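Penicillin binding protein 2X (Streptococcus thermophilus, PDB 5U47) probably acts as a transpeptidase that cross-links peptidoglycan strands during septal cell-wall synthesis, and is a target of penicillin and other beta-lactams. Local coordinates at residues T148-F153 / T220-P225; P225-L230 / I258-Q263; D596-T601 / E626-D631. The protein carries 1 engineered substitution. All blocks are in the same frame, centred on the assembly; numbering follows the deposited sequence.

Contact 1: residues T148-F153 / T220-P225; sequences TFASEF and TTLSAP
L222 supplies the bump here, and F149, A150 and F153 make the hollow that takes it. Its CD1 methyl is the leading atom. It comes to 3.7 Å from F153 CE2 on one flank, sits 4.0 Å from A150 CB at the floor, and has F149 CE1 more loosely at 4.4 Å on the other flank. With its first torsion setting CG beside the backbone N and the second extended (chi2 -179°), L222 pushes CD1 out toward the other chain segment, and its side chain lies alongside that of F153, the two pointing opposite ways.

The second fit runs the other way. F149 has CG anti to its backbone N (chi1 177°), and its far rim lies against the first turn of helix 224-241: CZ is 3.8 Å from A224 CB, while CE2 is 3.6 Å from A224 O, which lies near the ring plane at the edge. At the opposite end of the contact, T220 CG2 meets the F153 ring edge at CE2, 4.2 Å away. No hydrogen bond crosses between the segments, so the match is one of shape, in the buried interior. T220 turns its hydroxyl to the carbonyl of Y36, while S223, at the N-cap, starts the helix that A224 opens. The arrangement is that of an interdomain seam in a class B penicillin-binding protein, where the N-terminal module packs on the strand end, the loop and the first turn that lead into the first helix of the transpeptidase fold.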
loop_
_atom_site.group_PDB
_atom_site.type_symbol
_atom_site.label_atom_id
_atom_site.label_comp_id
_atom_site.label_asym_id
_atom_site.label_seq_id
_atom_site.Cartn_x
_atom_site.Cartn_y
_atom_site.Cartn_z
ATOM N N THR A 148 -0.279 -3.173 17.086
ATOM C CA THR A 148 -0.931 -2.081 16.336
ATOM C C THR A 148 0.152 -1.338 15.555
ATOM O O THR A 148 0.834 -0.440 16.083
ATOM C CB THR A 148 -1.704 -1.165 17.289
ATOM O OG1 THR A 148 -2.670 -1.964 18.005
ATOM C CG2 THR A 148 -2.401 -0.076 16.532
ATOM N N PHE A 149 0.312 -1.733 14.299
ATOM C CA PHE A 149 1.409 -1.278 13.458
ATOM C C PHE A 149 1.028 -1.543 12.015
ATOM O O PHE A 149 0.966 -2.699 11.595
ATOM C CB PHE A 149 2.661 -2.099 13.859
ATOM C CG PHE A 149 3.906 -1.833 13.041
ATOM C CD1 PHE A 149 4.059 -2.370 11.775
ATOM C CD2 PHE A 149 4.962 -1.114 13.586
ATOM C CE1 PHE A 149 5.214 -2.136 11.034
ATOM C CE2 PHE A 149 6.125 -0.891 12.869
ATOM C CZ PHE A 149 6.254 -1.417 11.595
ATOM N N ALA A 150 0.758 -0.474 11.260
ATOM C CA ALA A 150 0.352 -0.569 9.831
ATOM C C ALA A 150 -0.595 -1.727 9.611
ATOM O O ALA A 150 -0.479 -2.468 8.631
ATOM C CB ALA A 150 1.574 -0.749 8.975
ATOM N N SER A 151 -1.560 -1.860 10.500
ATOM C CA SER A 151 -2.414 -3.043 10.487
ATOM C C SER A 151 -3.229 -3.222 9.223
ATOM O O SER A 151 -3.210 -4.305 8.609
ATOM C CB SER A 151 -3.295 -3.073 11.738
ATOM O OG SER A 151 -2.481 -3.247 12.884
ATOM N N GLU A 152 -3.938 -2.174 8.823
ATOM C CA GLU A 152 -4.709 -2.248 7.587
ATOM C C GLU A 152 -3.810 -2.489 6.356
ATOM O O GLU A 152 -4.183 -3.219 5.448
ATOM C CB GLU A 152 -5.613 -1.016 7.412
ATOM C CG GLU A 152 -6.800 -1.010 8.375
ATOM C CD GLU A 152 -6.479 -0.657 9.824
ATOM O OE1 GLU A 152 -5.326 -0.223 10.182
ATOM O OE2 GLU A 152 -7.425 -0.810 10.627
ATOM N N PHE A 153 -2.625 -1.895 6.350
ATOM C CA PHE A 153 -1.691 -2.126 5.241
ATOM C C PHE A 153 -1.259 -3.611 5.142
ATOM O O PHE A 153 -1.318 -4.222 4.054
ATOM C CB PHE A 153 -0.495 -1.218 5.404
ATOM C CG PHE A 153 0.655 -1.551 4.501
ATOM C CD1 PHE A 153 0.645 -1.162 3.168
ATOM C CD2 PHE A 153 1.753 -2.242 4.994
ATOM C CE1 PHE A 153 1.721 -1.463 2.343
ATOM C CE2 PHE A 153 2.844 -2.535 4.175
ATOM C CZ PHE A 153 2.820 -2.145 2.850
ATOM N N THR A 220 9.115 -5.036 2.752
ATOM C CA THR A 220 8.389 -3.849 2.392
ATOM C C THR A 220 9.307 -2.640 2.473
ATOM O O THR A 220 10.454 -2.724 2.965
ATOM C CB THR A 220 7.162 -3.625 3.293
ATOM O OG1 THR A 220 7.580 -3.347 4.633
ATOM C CG2 THR A 220 6.259 -4.827 3.265
ATOM N N THR A 221 8.806 -1.509 1.983
ATOM C CA THR A 221 9.548 -0.251 2.021
ATOM C C THR A 221 9.434 0.438 3.371
ATOM O O THR A 221 10.125 1.429 3.627
ATOM C CB THR A 221 9.005 0.722 0.944
ATOM O OG1 THR A 221 7.595 0.832 1.092
ATOM C CG2 THR A 221 9.327 0.205 -0.426
ATOM N N LEU A 222 8.549 -0.065 4.234
ATOM C CA LEU A 222 8.328 0.551 5.550
ATOM C C LEU A 222 9.572 0.557 6.440
ATOM O O LEU A 222 10.412 -0.310 6.350
ATOM C CB LEU A 222 7.211 -0.149 6.328
ATOM C CG LEU A 222 5.790 -0.253 5.782
ATOM C CD1 LEU A 222 4.931 -0.974 6.815
ATOM C CD2 LEU A 222 5.176 1.089 5.436
ATOM N N SER A 223 9.676 1.604 7.250
ATOM C CA SER A 223 10.692 1.748 8.268
ATOM C C SER A 223 9.988 1.506 9.582
ATOM O O SER A 223 9.178 2.351 10.011
ATOM C CB SER A 223 11.240 3.159 8.251
ATOM O OG SER A 223 12.046 3.411 9.389
ATOM N N ALA A 224 10.248 0.363 10.215
ATOM C CA ALA A 224 9.593 0.079 11.499
ATOM C C ALA A 224 9.737 1.180 12.549
ATOM O O ALA A 224 8.735 1.531 13.189
ATOM C CB ALA A 224 9.993 -1.290 12.055
ATOM N N PRO A 225 10.956 1.757 12.723
ATOM C CA PRO A 225 11.096 2.847 13.700
ATOM C C PRO A 225 10.203 4.045 13.392
ATOM O O PRO A 225 9.536 4.586 14.287
ATOM C CB PRO A 225 12.583 3.255 13.581
ATOM C CG PRO A 225 13.273 2.052 13.015
ATOM C CD PRO A 225 12.258 1.333 12.178
#

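Contact 2: residues P225-L230 / I258-Q263; sequences PLQTFL and ILATTQ
Q227 and T261 are joined by a pair of hydrogen bonds that make up the polar part of this contact. The backbone N of T261 donates to Q227 OE1 at 2.8 Å, with the donor tilted only 15° from the amide carbonyl plane. In return Q227 NE2 donates to T261 O, also at 2.8 Å; here the approach is from above the peptide carbonyl plane, 60° out of it. The chain of Q227 leaves the helix with CG anti to the backbone N and then bends at chi2 (76°), which carries CD round toward the strand. Gripped at both ends by one residue's backbone, the amide has its flip state fixed. NE2 has a second acceptor in E231 OE2, the same carboxylate oxygen that is hydrogen-bonded to T262 OG1, so E231 steadies both sides of the contact from the next turn of the helix.

Strand 258-264 is an outermost strand of the five-stranded antiparallel sheet of the transpeptidase domain, and the axes of 225-230 and 258-263 run in roughly the same direction and approach to 7.4 Å. On this outer edge the side-chain amide of Q227 takes up the backbone N and O of T261. On its other side the strand pairs with 245-252, where L259 and A260 both face V250 in a classic beta bulge.

The apolar part is made by two leucines one helical turn apart. L226 CD2 lies 4.0 Å from L259 CB and reaches A260 CB as well. L230 CD2 bridges A260 CB, at 3.9 Å, and T262 CG2, at 3.8 Å. A260 CB points at the helix between the two leucines, 3.5 Å from Q227 OE1.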
loop_
_atom_site.group_PDB
_atom_site.type_symbol
_atom_site.label_atom_id
_atom_site.label_comp_id
_atom_site.label_asym_id
_atom_site.label_seq_id
_atom_site.Cartn_x
_atom_site.Cartn_y
_atom_site.Cartn_z
ATOM N N PRO A 225 10.956 1.757 12.723
ATOM C CA PRO A 225 11.096 2.847 13.700
ATOM C C PRO A 225 10.203 4.045 13.392
ATOM O O PRO A 225 9.536 4.586 14.287
ATOM C CB PRO A 225 12.583 3.255 13.581
ATOM C CG PRO A 225 13.273 2.052 13.015
ATOM C CD PRO A 225 12.258 1.333 12.178
ATOM N N LEU A 226 10.181 4.461 12.126
ATOM C CA LEU A 226 9.361 5.598 11.732
ATOM C C LEU A 226 7.887 5.259 11.884
ATOM O O LEU A 226 7.103 6.077 12.373
ATOM C CB LEU A 226 9.635 6.004 10.285
ATOM C CG LEU A 226 8.888 7.253 9.815
ATOM C CD1 LEU A 226 9.340 8.450 10.631
ATOM C CD2 LEU A 226 9.121 7.496 8.335
ATOM N N GLN A 227 7.515 4.063 11.444
ATOM C CA GLN A 227 6.120 3.610 11.537
ATOM C C GLN A 227 5.638 3.605 12.988
ATOM O O GLN A 227 4.537 4.062 13.265
ATOM C CB GLN A 227 5.970 2.223 10.941
ATOM C CG GLN A 227 4.543 1.666 10.974
ATOM C CD GLN A 227 3.622 2.286 9.918
ATOM O OE1 GLN A 227 4.007 2.450 8.752
ATOM N NE2 GLN A 227 2.391 2.559 10.303
ATOM N N THR A 228 6.464 3.077 13.897
ATOM C CA THR A 228 6.139 3.015 15.338
ATOM C C THR A 228 5.893 4.407 15.877
ATOM O O THR A 228 4.923 4.654 16.589
ATOM C CB THR A 228 7.256 2.273 16.129
ATOM O OG1 THR A 228 7.334 0.931 15.645
ATOM C CG2 THR A 228 6.977 2.222 17.630
ATOM N N PHE A 229 6.742 5.332 15.472
ATOM C CA PHE A 229 6.628 6.713 15.885
ATOM C C PHE A 229 5.361 7.350 15.312
ATOM O O PHE A 229 4.663 8.074 16.020
ATOM C CB PHE A 229 7.883 7.460 15.440
ATOM C CG PHE A 229 8.009 8.814 16.000
ATOM C CD1 PHE A 229 8.652 9.017 17.206
ATOM C CD2 PHE A 229 7.515 9.899 15.313
ATOM C CE1 PHE A 229 8.778 10.288 17.726
ATOM C CE2 PHE A 229 7.630 11.162 15.822
ATOM C CZ PHE A 229 8.257 11.366 17.035
ATOM N N LEU A 230 5.047 7.059 14.040
ATOM C CA LEU A 230 3.830 7.580 13.417
ATOM C C LEU A 230 2.553 7.120 14.148
ATOM O O LEU A 230 1.606 7.911 14.311
ATOM C CB LEU A 230 3.741 7.153 11.939
ATOM C CG LEU A 230 2.458 7.527 11.204
ATOM C CD1 LEU A 230 2.267 9.022 11.180
ATOM C CD2 LEU A 230 2.457 6.978 9.792
ATOM N N ILE A 258 7.047 4.061 0.034
ATOM C CA ILE A 258 6.181 4.349 1.183
ATOM C C ILE A 258 6.930 3.920 2.461
ATOM O O ILE A 258 7.094 2.736 2.718
ATOM C CB ILE A 258 4.821 3.656 1.045
ATOM C CG1 ILE A 258 4.090 4.235 -0.184
ATOM C CG2 ILE A 258 3.995 3.825 2.311
ATOM C CD1 ILE A 258 2.874 3.439 -0.636
ATOM N N LEU A 259 7.343 4.901 3.255
ATOM C CA LEU A 259 8.148 4.674 4.458
ATOM C C LEU A 259 7.317 4.431 5.701
ATOM O O LEU A 259 7.781 3.786 6.635
ATOM C CB LEU A 259 9.099 5.840 4.673
ATOM C CG LEU A 259 10.044 6.106 3.497
ATOM C CD1 LEU A 259 10.918 7.328 3.723
ATOM C CD2 LEU A 259 10.908 4.897 3.255
ATOM N N ALA A 260 6.107 4.970 5.727
ATOM C CA ALA A 260 5.207 4.709 6.820
ATOM C C ALA A 260 3.792 5.007 6.389
ATOM O O ALA A 260 3.552 5.942 5.626
ATOM C CB ALA A 260 5.584 5.539 8.036
ATOM N N THR A 261 2.837 4.212 6.856
ATOM C CA THR A 261 1.451 4.460 6.475
ATOM C C THR A 261 0.518 3.918 7.531
ATOM O O THR A 261 0.716 2.820 8.028
ATOM C CB THR A 261 1.130 3.883 5.075
ATOM O OG1 THR A 261 -0.172 4.309 4.661
ATOM C CG2 THR A 261 1.230 2.373 5.029
ATOM N N THR A 262 -0.489 4.696 7.886
ATOM C CA THR A 262 -1.434 4.246 8.875
ATOM C C THR A 262 -2.797 4.893 8.690
ATOM O O THR A 262 -2.948 5.906 7.980
ATOM C CB THR A 262 -0.901 4.492 10.316
ATOM O OG1 THR A 262 -1.557 3.602 11.239
ATOM C CG2 THR A 262 -1.087 5.946 10.734
ATOM N N GLN A 263 -3.794 4.287 9.320
ATOM C CA GLN A 263 -5.130 4.837 9.306
ATOM C C GLN A 263 -5.782 4.588 10.632
ATOM O O GLN A 263 -5.335 3.737 11.383
ATOM C CB GLN A 263 -5.977 4.236 8.194
ATOM C CG GLN A 263 -6.480 2.823 8.419
ATOM C CD GLN A 263 -7.254 2.326 7.206
ATOM O OE1 GLN A 263 -6.726 2.294 6.091
ATOM N NE2 GLN A 263 -8.501 1.958 7.414
#

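Contact 3: residues D596-T601 / E626-D631; sequences DIIGKT and EKVSVD
I598 and E626 bring the two backbones closest, CA to CA 5.7 Å, with I598 at the second position of a type II beta turn from I597 to K600 and E626 in the edge strand 625-628. K600 N closes the turn on I597 O at 3.1 Å, and G599 takes the third position with positive phi (90°).

V628 is the side chain that the two isoleucines converge on. Its CG2 methyl lies 3.8 Å from I597 CD1 and likewise 3.8 Å from I598 CD1, a single branch shared between two tips. The isoleucines arrive differently: I597 crosses the valine at about a right angle, whereas I598 and the valine run by one another with opposed headings. With chi1 at 59° I597 places CG1 between the backbone N and the carbonyl carbon, and CG1 itself comes to 3.9 Å from V628 CG2. I598 CD1 also rests on the strand backbone, 3.8 Å from E626 O and 4.1 Å from K627 CA, beside the bulge where E626 and K627 both face M645.

This is packing inside the first of the two PASTA domains, holding the loop before helix 602-611 against its three-stranded sheet; I597 also touches T605 of that helix. Nothing polar joins the two segments directly. Such apolar contacts fix neither direction nor register, which are more likely set by the backbone bonds of G599 and K600 to I625 next door.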
loop_
_atom_site.group_PDB
_atom_site.type_symbol
_atom_site.label_atom_id
_atom_site.label_comp_id
_atom_site.label_asym_id
_atom_site.label_seq_id
_atom_site.Cartn_x
_atom_site.Cartn_y
_atom_site.Cartn_z
ATOM N N ASP A 596 1.716 -16.598 -20.537
ATOM C CA ASP A 596 0.742 -16.144 -21.556
ATOM C C ASP A 596 -0.228 -15.133 -20.995
ATOM O O ASP A 596 -1.087 -15.492 -20.199
ATOM C CB ASP A 596 -0.093 -17.317 -22.088
ATOM C CG ASP A 596 0.712 -18.293 -22.890
ATOM O OD1 ASP A 596 1.606 -17.857 -23.659
ATOM O OD2 ASP A 596 0.412 -19.514 -22.782
ATOM N N ILE A 597 -0.107 -13.879 -21.423
ATOM C CA ILE A 597 -0.993 -12.812 -20.927
ATOM C C ILE A 597 -1.834 -12.128 -22.012
ATOM O O ILE A 597 -2.622 -11.234 -21.699
ATOM C CB ILE A 597 -0.224 -11.764 -20.078
ATOM C CG1 ILE A 597 0.891 -11.099 -20.885
ATOM C CG2 ILE A 597 0.359 -12.419 -18.817
ATOM C CD1 ILE A 597 1.542 -9.946 -20.151
ATOM N N ILE A 598 -1.703 -12.567 -23.268
ATOM C CA ILE A 598 -2.507 -11.986 -24.361
ATOM C C ILE A 598 -3.953 -12.408 -24.098
ATOM O O ILE A 598 -4.212 -13.574 -23.783
ATOM C CB ILE A 598 -2.071 -12.481 -25.769
ATOM C CG1 ILE A 598 -0.582 -12.222 -26.013
ATOM C CG2 ILE A 598 -2.924 -11.833 -26.870
ATOM C CD1 ILE A 598 -0.172 -10.773 -25.902
ATOM N N GLY A 599 -4.882 -11.466 -24.211
ATOM C CA GLY A 599 -6.284 -11.752 -23.909
ATOM C C GLY A 599 -6.653 -11.501 -22.452
ATOM O O GLY A 599 -7.840 -11.404 -22.140
ATOM N N LYS A 600 -5.665 -11.411 -21.544
ATOM C CA LYS A 600 -5.979 -11.101 -20.132
ATOM C C LYS A 600 -6.349 -9.626 -19.944
ATOM O O LYS A 600 -6.212 -8.818 -20.866
ATOM C CB LYS A 600 -4.825 -11.472 -19.205
ATOM C CG LYS A 600 -4.716 -12.964 -18.993
ATOM C CD LYS A 600 -3.627 -13.331 -18.002
ATOM C CE LYS A 600 -3.933 -14.660 -17.325
ATOM N NZ LYS A 600 -4.312 -15.722 -18.305
ATOM N N THR A 601 -6.800 -9.287 -18.742
ATOM C CA THR A 601 -7.183 -7.914 -18.414
ATOM C C THR A 601 -5.917 -7.123 -18.062
ATOM O O THR A 601 -5.128 -7.564 -17.220
ATOM C CB THR A 601 -8.195 -7.886 -17.261
ATOM O OG1 THR A 601 -9.261 -8.802 -17.552
ATOM C CG2 THR A 601 -8.757 -6.485 -17.067
ATOM N N GLU A 626 -3.660 -6.876 -26.037
ATOM C CA GLU A 626 -3.508 -7.237 -27.441
ATOM C C GLU A 626 -2.052 -7.579 -27.782
ATOM O O GLU A 626 -1.798 -8.535 -28.513
ATOM C CB GLU A 626 -4.020 -6.112 -28.329
ATOM C CG GLU A 626 -3.951 -6.415 -29.807
ATOM C CD GLU A 626 -4.567 -5.314 -30.646
ATOM O OE1 GLU A 626 -5.649 -4.804 -30.277
ATOM O OE2 GLU A 626 -3.967 -4.962 -31.682
ATOM N N LYS A 627 -1.103 -6.788 -27.285
ATOM C CA LYS A 627 0.321 -7.059 -27.516
ATOM C C LYS A 627 1.142 -6.703 -26.303
ATOM O O LYS A 627 0.740 -5.837 -25.494
ATOM C CB LYS A 627 0.861 -6.264 -28.702
ATOM C CG LYS A 627 0.325 -6.700 -30.041
ATOM C CD LYS A 627 0.896 -5.862 -31.167
ATOM C CE LYS A 627 0.205 -6.213 -32.475
ATOM N NZ LYS A 627 0.664 -5.338 -33.579
ATOM N N VAL A 628 2.295 -7.359 -26.185
ATOM C CA VAL A 628 3.234 -7.103 -25.087
ATOM C C VAL A 628 4.632 -7.021 -25.692
ATOM O O VAL A 628 4.948 -7.785 -26.624
ATOM C CB VAL A 628 3.164 -8.205 -24.011
ATOM C CG1 VAL A 628 3.996 -7.830 -22.793
ATOM C CG2 VAL A 628 1.714 -8.446 -23.587
ATOM N N SER A 629 5.475 -6.128 -25.156
ATOM C CA SER A 629 6.828 -5.901 -25.714
ATOM C C SER A 629 7.858 -7.002 -25.414
ATOM O O SER A 629 8.979 -6.944 -25.918
ATOM C CB SER A 629 7.386 -4.559 -25.249
ATOM O OG SER A 629 7.638 -4.554 -23.858
ATOM N N VAL A 630 7.482 -7.961 -24.575
ATOM C CA VAL A 630 8.301 -9.117 -24.242
ATOM C C VAL A 630 7.417 -10.357 -24.395
ATOM O O VAL A 630 6.185 -10.294 -24.221
ATOM C CB VAL A 630 8.889 -9.048 -22.810
ATOM C CG1 VAL A 630 9.855 -7.869 -22.682
ATOM C CG2 VAL A 630 7.793 -8.968 -21.751
ATOM N N ASP A 631 8.055 -11.478 -24.700
ATOM C CA ASP A 631 7.357 -12.739 -24.922
ATOM C C ASP A 631 7.021 -13.471 -23.612
ATOM O O ASP A 631 7.588 -13.185 -22.562
ATOM C CB ASP A 631 8.212 -13.635 -25.827
ATOM C CG ASP A 631 8.482 -13.013 -27.201
ATOM O OD1 ASP A 631 7.642 -12.214 -27.687
ATOM O OD2 ASP A 631 9.526 -13.354 -27.801
#

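Contacts 1 and 2 are neighbours, their centres 6 Å apart, and both use helix 224-241, with P225 common to the two. They also touch directly: T221 OG1 and S223 N reach the carbonyls of I258 and L259 at the start of the edge strand. Contact 1 thus sets the N-terminal module against the lead-in and first turn of this helix, and contact 2 sets the helix on the transpeptidase sheet. Contact 3 comes last along the chain, in a PASTA domain, with nearest atoms about 22 Å from contact 1 and about 21 Å from contact 2. The three follow in series, from interdomain seam through transpeptidase core to a C-terminal module with its own small sheet.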